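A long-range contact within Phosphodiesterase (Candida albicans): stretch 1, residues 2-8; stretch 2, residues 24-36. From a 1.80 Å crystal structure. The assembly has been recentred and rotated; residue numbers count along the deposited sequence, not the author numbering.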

# COMPACT_ATOMS: atom_id res chain seq x y z
N ALA A 2 18.26 -19.52 -8.84
CA ALA A 2 17.31 -18.60 -9.46
C ALA A 2 16.03 -19.28 -9.94
O ALA A 2 16.02 -20.47 -10.26
CB ALA A 2 17.95 -17.89 -10.63
N GLU A 3 14.94 -18.51 -9.97
CA GLU A 3 13.75 -18.90 -10.68
C GLU A 3 13.93 -18.40 -12.11
O GLU A 3 14.17 -17.21 -12.33
CB GLU A 3 12.50 -18.28 -10.06
CG GLU A 3 11.24 -18.46 -10.91
CD GLU A 3 9.95 -18.16 -10.17
OE1 GLU A 3 9.76 -18.69 -9.06
OE2 GLU A 3 9.11 -17.40 -10.70
N VAL A 4 13.83 -19.31 -13.08
CA VAL A 4 14.08 -18.96 -14.47
C VAL A 4 12.76 -19.01 -15.23
O VAL A 4 12.02 -20.00 -15.15
CB VAL A 4 15.12 -19.89 -15.12
CG1 VAL A 4 15.33 -19.50 -16.58
CG2 VAL A 4 16.45 -19.84 -14.36
N LEU A 5 12.47 -17.93 -15.94
CA LEU A 5 11.26 -17.77 -16.73
C LEU A 5 11.73 -17.62 -18.15
O LEU A 5 12.47 -16.68 -18.45
CB LEU A 5 10.49 -16.54 -16.28
CG LEU A 5 10.23 -16.42 -14.78
CD1 LEU A 5 9.40 -15.18 -14.51
CD2 LEU A 5 9.53 -17.64 -14.21
N SER A 6 11.35 -18.54 -19.03
CA SER A 6 11.88 -18.55 -20.39
C SER A 6 10.82 -18.50 -21.49
O SER A 6 9.77 -19.15 -21.40
CB SER A 6 12.75 -19.79 -20.60
OG SER A 6 13.28 -19.78 -21.91
N LEU A 7 11.13 -17.75 -22.53
CA LEU A 7 10.32 -17.68 -23.73
C LEU A 7 10.95 -18.51 -24.85
O LEU A 7 10.40 -18.56 -25.94
CB LEU A 7 10.17 -16.23 -24.18
CG LEU A 7 9.22 -15.38 -23.34
CD1 LEU A 7 9.30 -13.91 -23.73
CD2 LEU A 7 7.79 -15.88 -23.47
N VAL A 8 12.06 -19.17 -24.55
CA VAL A 8 12.87 -19.88 -25.54
C VAL A 8 13.40 -21.20 -24.98
O VAL A 8 13.17 -21.53 -23.82
CB VAL A 8 14.05 -19.01 -26.02
CG1 VAL A 8 13.56 -17.76 -26.73
CG2 VAL A 8 14.96 -18.64 -24.86
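Stretch 2 (24-36) TFKHLICHLFKKT

The centre of this contact is a small leucine cluster. L28, in the first turn of a helix, points its CA-to-CB bond toward stretch 1 (chi1 t, chi2 t) and meets two leucines, L5 in a strand and L7 just beyond it: its CD1 lies 4.1 Å from CB of L5 and 4.0 Å from CG of L7. One methyl group thus touches both leucines, and stretch 1 covers 60 Å² of L28. L5 and L7 share an m, t rotamer pair, and both direct their CA-to-CB bonds toward the helix.

The backbones explain the spacing. Stretch 1 is extended from A2 to S6, so alternate side chains face the same way: E3 and L5 point toward stretch 2, while S6 points away. L7 continues the series just past the strand, in a loop conformation. Stretch 2 is helical from F25 through at least F33; L28, H31 and K35 point toward stretch 1, spaced by three and four residues, and L32 leaves sideways. The two axes run nearly antiparallel, at 152°, with a closest approach of 9.8 Å. Register follows from that: CA of L5 is 7.3 Å from CA of L28, and CA of L7 is 6.9 Å from CA of T24, so moving forward along stretch 1 means moving backward along stretch 2.

Toward the start of the helix, L7 covers the first turn. Its CD2 packs 3.7 Å from C of T24 and 3.8 Å from N of F25, and its CD1 is 4.0 Å from CD1 of F25, approaching that ring obliquely. T24 has its CA-to-CB bond directed away from stretch 1 and caps the helix, OG1 accepting from N of H27 at 3.0 Å; the contact with L7 is left to its backbone.

In the other direction, L5 bridges to the next turn. Its CD1 reaches CD2 of L32 at 3.6 Å; the end of the L32 side chain comes nearer than its sideways start suggests. CD2 of L5 lies 3.7 Å from NE2 of H31, so the leucine borders the polar edge directly.

That edge is organised by one carboxylate oxygen. OE2 of E3 accepts a nearly straight hydrogen bond from NE2 of H31, 3.0 Å long at 171°, and lies near the plane of the imidazole ring. The same OE2 forms a salt bridge with NZ of K35 at 2.7 Å. The rule to read here is compact: alternate positions of stretch 1 supply one acid and two leucines, and stretch 2 answers them in reverse order, with polar partners gathered beyond the apolar centre.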

# COMPACT_ATOMS: atom_id res chain seq x y z
N THR A 24 3.85 -17.69 -24.24
CA THR A 24 3.61 -16.30 -24.62
C THR A 24 4.13 -15.33 -23.55
O THR A 24 4.20 -15.67 -22.38
CB THR A 24 2.11 -16.00 -24.81
OG1 THR A 24 1.42 -16.11 -23.57
CG2 THR A 24 1.47 -16.96 -25.82
N PHE A 25 4.47 -14.12 -23.99
CA PHE A 25 4.93 -13.05 -23.10
C PHE A 25 3.78 -12.68 -22.16
O PHE A 25 4.01 -12.41 -20.98
CB PHE A 25 5.38 -11.83 -23.92
CG PHE A 25 6.04 -10.73 -23.10
CD1 PHE A 25 7.00 -11.02 -22.14
CD2 PHE A 25 5.72 -9.40 -23.34
CE1 PHE A 25 7.61 -10.01 -21.41
CE2 PHE A 25 6.33 -8.38 -22.62
CZ PHE A 25 7.27 -8.69 -21.65
N LYS A 26 2.56 -12.67 -22.68
CA LYS A 26 1.39 -12.37 -21.87
C LYS A 26 1.27 -13.34 -20.69
O LYS A 26 1.04 -12.91 -19.56
CB LYS A 26 0.12 -12.40 -22.71
CG LYS A 26 -1.12 -12.04 -21.91
CD LYS A 26 -2.39 -12.06 -22.76
CE LYS A 26 -3.13 -13.38 -22.66
NZ LYS A 26 -4.41 -13.30 -23.41
N HIS A 27 1.44 -14.63 -20.93
CA HIS A 27 1.38 -15.59 -19.83
C HIS A 27 2.52 -15.41 -18.81
O HIS A 27 2.31 -15.54 -17.59
CB HIS A 27 1.32 -17.02 -20.35
CG HIS A 27 -0.01 -17.40 -20.94
ND1 HIS A 27 -0.14 -18.35 -21.92
CD2 HIS A 27 -1.26 -16.96 -20.67
CE1 HIS A 27 -1.42 -18.48 -22.23
NE2 HIS A 27 -2.12 -17.65 -21.49
N LEU A 28 3.71 -15.08 -19.30
CA LEU A 28 4.85 -14.74 -18.42
C LEU A 28 4.52 -13.53 -17.53
O LEU A 28 4.75 -13.56 -16.31
CB LEU A 28 6.10 -14.47 -19.26
CG LEU A 28 7.43 -14.45 -18.51
CD1 LEU A 28 8.60 -14.79 -19.44
CD2 LEU A 28 7.67 -13.10 -17.86
N ILE A 29 3.94 -12.49 -18.12
CA ILE A 29 3.52 -11.29 -17.37
C ILE A 29 2.49 -11.65 -16.29
O ILE A 29 2.59 -11.18 -15.15
CB ILE A 29 2.97 -10.19 -18.31
CG1 ILE A 29 4.11 -9.59 -19.13
CG2 ILE A 29 2.31 -9.08 -17.52
CD1 ILE A 29 3.64 -8.73 -20.29
N CYS A 30 1.53 -12.51 -16.63
CA CYS A 30 0.50 -12.89 -15.67
C CYS A 30 1.10 -13.64 -14.48
O CYS A 30 0.67 -13.44 -13.34
CB CYS A 30 -0.58 -13.73 -16.33
SG CYS A 30 -1.61 -12.77 -17.45
N HIS A 31 2.08 -14.49 -14.74
CA HIS A 31 2.83 -15.17 -13.68
C HIS A 31 3.48 -14.15 -12.74
O HIS A 31 3.43 -14.32 -11.51
CB HIS A 31 3.89 -16.06 -14.34
CG HIS A 31 4.82 -16.73 -13.39
ND1 HIS A 31 4.48 -17.86 -12.68
CD2 HIS A 31 6.11 -16.47 -13.08
CE1 HIS A 31 5.51 -18.26 -11.95
NE2 HIS A 31 6.51 -17.43 -12.17
N LEU A 32 4.07 -13.10 -13.31
CA LEU A 32 4.73 -12.06 -12.52
C LEU A 32 3.73 -11.27 -11.69
O LEU A 32 4.01 -10.99 -10.54
CB LEU A 32 5.54 -11.12 -13.41
CG LEU A 32 6.72 -11.77 -14.13
CD1 LEU A 32 7.34 -10.72 -15.02
CD2 LEU A 32 7.75 -12.32 -13.15
N PHE A 33 2.58 -10.90 -12.28
CA PHE A 33 1.55 -10.13 -11.53
C PHE A 33 1.08 -10.87 -10.28
O PHE A 33 0.78 -10.24 -9.26
CB PHE A 33 0.34 -9.77 -12.40
CG PHE A 33 0.49 -8.49 -13.19
CD1 PHE A 33 0.77 -7.28 -12.57
CD2 PHE A 33 0.31 -8.50 -14.57
CE1 PHE A 33 0.89 -6.12 -13.31
CE2 PHE A 33 0.41 -7.34 -15.30
CZ PHE A 33 0.70 -6.14 -14.68
N LYS A 34 1.00 -12.20 -10.36
CA LYS A 34 0.49 -13.02 -9.27
C LYS A 34 1.45 -13.17 -8.09
O LYS A 34 1.02 -13.56 -7.00
CB LYS A 34 0.07 -14.41 -9.78
CG LYS A 34 -1.24 -14.35 -10.55
CD LYS A 34 -1.83 -15.72 -10.83
CE LYS A 34 -1.12 -16.42 -11.96
NZ LYS A 34 -1.93 -17.58 -12.44
N LYS A 35 2.72 -12.83 -8.29
CA LYS A 35 3.72 -12.92 -7.22
C LYS A 35 3.39 -12.13 -5.95
O LYS A 35 3.77 -12.55 -4.83
CB LYS A 35 5.11 -12.60 -7.76
CG LYS A 35 5.59 -13.72 -8.66
CD LYS A 35 7.03 -13.57 -9.07
CE LYS A 35 7.50 -14.81 -9.79
NZ LYS A 35 7.80 -15.92 -8.85
N THR A 36 2.67 -11.01 -6.08
CA THR A 36 2.30 -10.21 -4.92
C THR A 36 0.97 -10.67 -4.25
O THR A 36 0.40 -9.94 -3.43
CB THR A 36 2.31 -8.71 -5.26
OG1 THR A 36 1.53 -8.47 -6.44
CG2 THR A 36 3.73 -8.26 -5.50